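Local structure of malate dehydrogenase (Picrophilus torridus, 4BGV) at residues A[81-85]-A[103-107]. The protein probably catalyses the reversible, NAD-dependent oxidation of malate to oxaloacetate, a step of the tricarboxylic acid cycle. Residues are numbered along the deposited sequence; the frame is centred on the assembly and turned at random.
Sequences VTAGL and IMKSV
Ile-103 sends its two branches to neighbouring points of the loop: CG2 meets CB of Ala-83 at 4.1 Å, while CD1 reaches the backbone of Gly-84, 3.7 Å from its CA. The fork at CB suits the place, because one residue can cover both the small methyl and the bare glycine next to it. Gly-84 has phi 132°, a backbone shape in which any beta carbon would collide with the carbonyl O of Ala-83, so glycine fits here.

One residue on, Met-104 starts out beside the loop rather than facing it, but its chain bends at chi2 (-60°) and again at chi3 (97°), bringing the methyl end back. CE settles 3.7 Å from CG1 of Val-81, the two side chains running antiparallel alongside one another, and also lies 3.5 Å from the carbonyl O of Ala-83. That oxygen accepts a hydrogen bond from Thr-124 OG1. A long, flexible thioether is well suited to this indirect approach, and the side chain also packs on Met-130, Ala-133 and Ile-134 of helix 127-138.

Ser-106 OG bonds back to the carbonyl O of Ile-103 at 3.1 Å; the same oxygen takes the helical bond from Val-107 N.

Val-107 closes the contact, meeting Val-81 tip to tip, its CG1 lying 4.1 Å from Val-81 CG1. Compact branched side chains fit this buried junction between strand end and helix.

Between 81-85 and 103-107 the contact is van der Waals packing without a hydrogen bond; about one turn earlier on the same helix, Asn-100 OD1 accepts a hydrogen bond from Leu-85 N. This is the strand-loop-helix connection of a Rossmann fold, beside the probable NAD-binding residues Asn-100 and Thr-124.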
ATOM      1  N   VAL A  81     -10.133  14.645  18.410  1.00  8.74           N
ATOM      2  CA  VAL A  81     -10.243  14.763  19.860  1.00  9.56           C
ATOM      3  C   VAL A  81     -10.428  13.393  20.521  1.00 14.66           C
ATOM      4  O   VAL A  81     -11.493  12.781  20.408  1.00 11.52           O
ATOM      5  CB  VAL A  81     -11.401  15.715  20.249  1.00 11.82           C
ATOM      6  CG1 VAL A  81     -11.505  15.870  21.779  1.00 11.09           C
ATOM      7  CG2 VAL A  81     -11.203  17.081  19.591  1.00 11.40           C
ATOM      8  N   THR A  82      -9.394  12.912  21.211  1.00 10.94           N
ATOM      9  CA  THR A  82      -9.475  11.625  21.900  1.00 13.95           C
ATOM     10  C   THR A  82      -9.204  11.797  23.385  1.00 15.76           C
ATOM     11  O   THR A  82      -8.949  10.829  24.084  1.00 21.71           O
ATOM     12  CB  THR A  82      -8.447  10.600  21.374  1.00 19.40           C
ATOM     13  OG1 THR A  82      -7.139  10.926  21.867  1.00 19.04           O
ATOM     14  CG2 THR A  82      -8.413  10.592  19.864  1.00 18.56           C
ATOM     15  N   ALA A  83      -9.257  13.033  23.855  1.00 16.51           N
ATOM     16  CA  ALA A  83      -9.019  13.325  25.256  1.00 21.50           C
ATOM     17  C   ALA A  83     -10.270  12.924  26.029  1.00 24.67           C
ATOM     18  O   ALA A  83     -11.359  12.890  25.475  1.00 27.56           O
ATOM     19  CB  ALA A  83      -8.720  14.806  25.437  1.00 28.60           C
ATOM     20  N   GLY A  84     -10.124  12.609  27.301  1.00 28.84           N
ATOM     21  CA  GLY A  84     -11.279  12.199  28.068  1.00 30.85           C
ATOM     22  C   GLY A  84     -11.000  10.947  28.862  1.00 41.31           C
ATOM     23  O   GLY A  84      -9.994  10.273  28.642  1.00 45.57           O
ATOM     24  N   LEU A  85     -11.909  10.627  29.773  1.00 49.33           N
ATOM     25  CA  LEU A  85     -11.654   9.604  30.772  1.00 53.93           C
ATOM     26  C   LEU A  85     -12.602   8.417  30.634  1.00 57.59           C
ATOM     27  O   LEU A  85     -13.554   8.451  29.849  1.00 56.38           O
ATOM     28  CB  LEU A  85     -11.782  10.229  32.166  1.00 55.35           C
ATOM     29  CG  LEU A  85     -11.086   9.558  33.351  1.00 58.10           C
ATOM     30  CD1 LEU A  85      -9.705   9.073  32.941  1.00 59.16           C
ATOM     31  CD2 LEU A  85     -10.990  10.521  34.529  1.00 59.53           C
ATOM     32  N   ILE A 103     -14.258  18.373  29.812  1.00 19.77           N
ATOM     33  CA  ILE A 103     -13.028  18.238  29.038  1.00 18.52           C
ATOM     34  C   ILE A 103     -13.234  18.764  27.608  1.00 17.31           C
ATOM     35  O   ILE A 103     -12.390  19.490  27.079  1.00 15.11           O
ATOM     36  CB  ILE A 103     -12.532  16.771  29.033  1.00 20.45           C
ATOM     37  CG1 ILE A 103     -12.130  16.349  30.450  1.00 20.34           C
ATOM     38  CG2 ILE A 103     -11.353  16.596  28.093  1.00 17.88           C
ATOM     39  CD1 ILE A 103     -11.915  14.858  30.609  1.00 21.70           C
ATOM     40  N   MET A 104     -14.374  18.443  27.005  1.00 14.55           N
ATOM     41  CA  MET A 104     -14.669  18.924  25.655  1.00 13.60           C
ATOM     42  C   MET A 104     -14.792  20.442  25.642  1.00 15.94           C
ATOM     43  O   MET A 104     -14.375  21.089  24.683  1.00 14.55           O
ATOM     44  CB  MET A 104     -15.966  18.303  25.100  1.00 13.14           C
ATOM     45  CG  MET A 104     -15.943  16.784  24.916  1.00 15.15           C
ATOM     46  SD  MET A 104     -14.661  16.195  23.785  1.00 13.19           S
ATOM     47  CE  MET A 104     -13.388  15.728  24.949  1.00 16.02           C
ATOM     48  N   LYS A 105     -15.374  21.003  26.702  1.00 18.78           N
ATOM     49  CA  LYS A 105     -15.523  22.453  26.797  1.00 13.09           C
ATOM     50  C   LYS A 105     -14.149  23.135  26.751  1.00 15.28           C
ATOM     51  O   LYS A 105     -13.937  24.054  25.960  1.00 14.33           O
ATOM     52  CB  LYS A 105     -16.332  22.870  28.044  1.00 13.85           C
ATOM     53  CG  LYS A 105     -16.615  24.373  28.118  1.00 16.31           C
ATOM     54  CD  LYS A 105     -17.708  24.712  29.149  1.00 18.96           C
ATOM     55  CE  LYS A 105     -18.017  26.217  29.179  1.00 19.77           C
ATOM     56  NZ  LYS A 105     -16.845  27.035  29.626  1.00 17.45           N
ATOM     57  N   SER A 106     -13.210  22.671  27.569  1.00 16.82           N
ATOM     58  CA  SER A 106     -11.887  23.283  27.583  1.00 17.33           C
ATOM     59  C   SER A 106     -11.098  22.983  26.304  1.00 16.30           C
ATOM     60  O   SER A 106     -10.376  23.849  25.804  1.00 16.19           O
ATOM     61  CB  SER A 106     -11.090  22.885  28.833  1.00 25.73           C
ATOM     62  OG  SER A 106     -10.703  21.526  28.780  1.00 35.27           O
ATOM     63  N   VAL A 107     -11.227  21.764  25.777  1.00 13.92           N
ATOM     64  CA  VAL A 107     -10.602  21.444  24.493  1.00 13.95           C
ATOM     65  C   VAL A 107     -11.157  22.324  23.374  1.00 13.95           C
ATOM     66  O   VAL A 107     -10.395  22.877  22.575  1.00 14.44           O
ATOM     67  CB  VAL A 107     -10.720  19.944  24.124  1.00 15.97           C
ATOM     68  CG1 VAL A 107     -10.409  19.722  22.653  1.00 15.07           C
ATOM     69  CG2 VAL A 107      -9.769  19.110  24.987  1.00 16.01           C
TER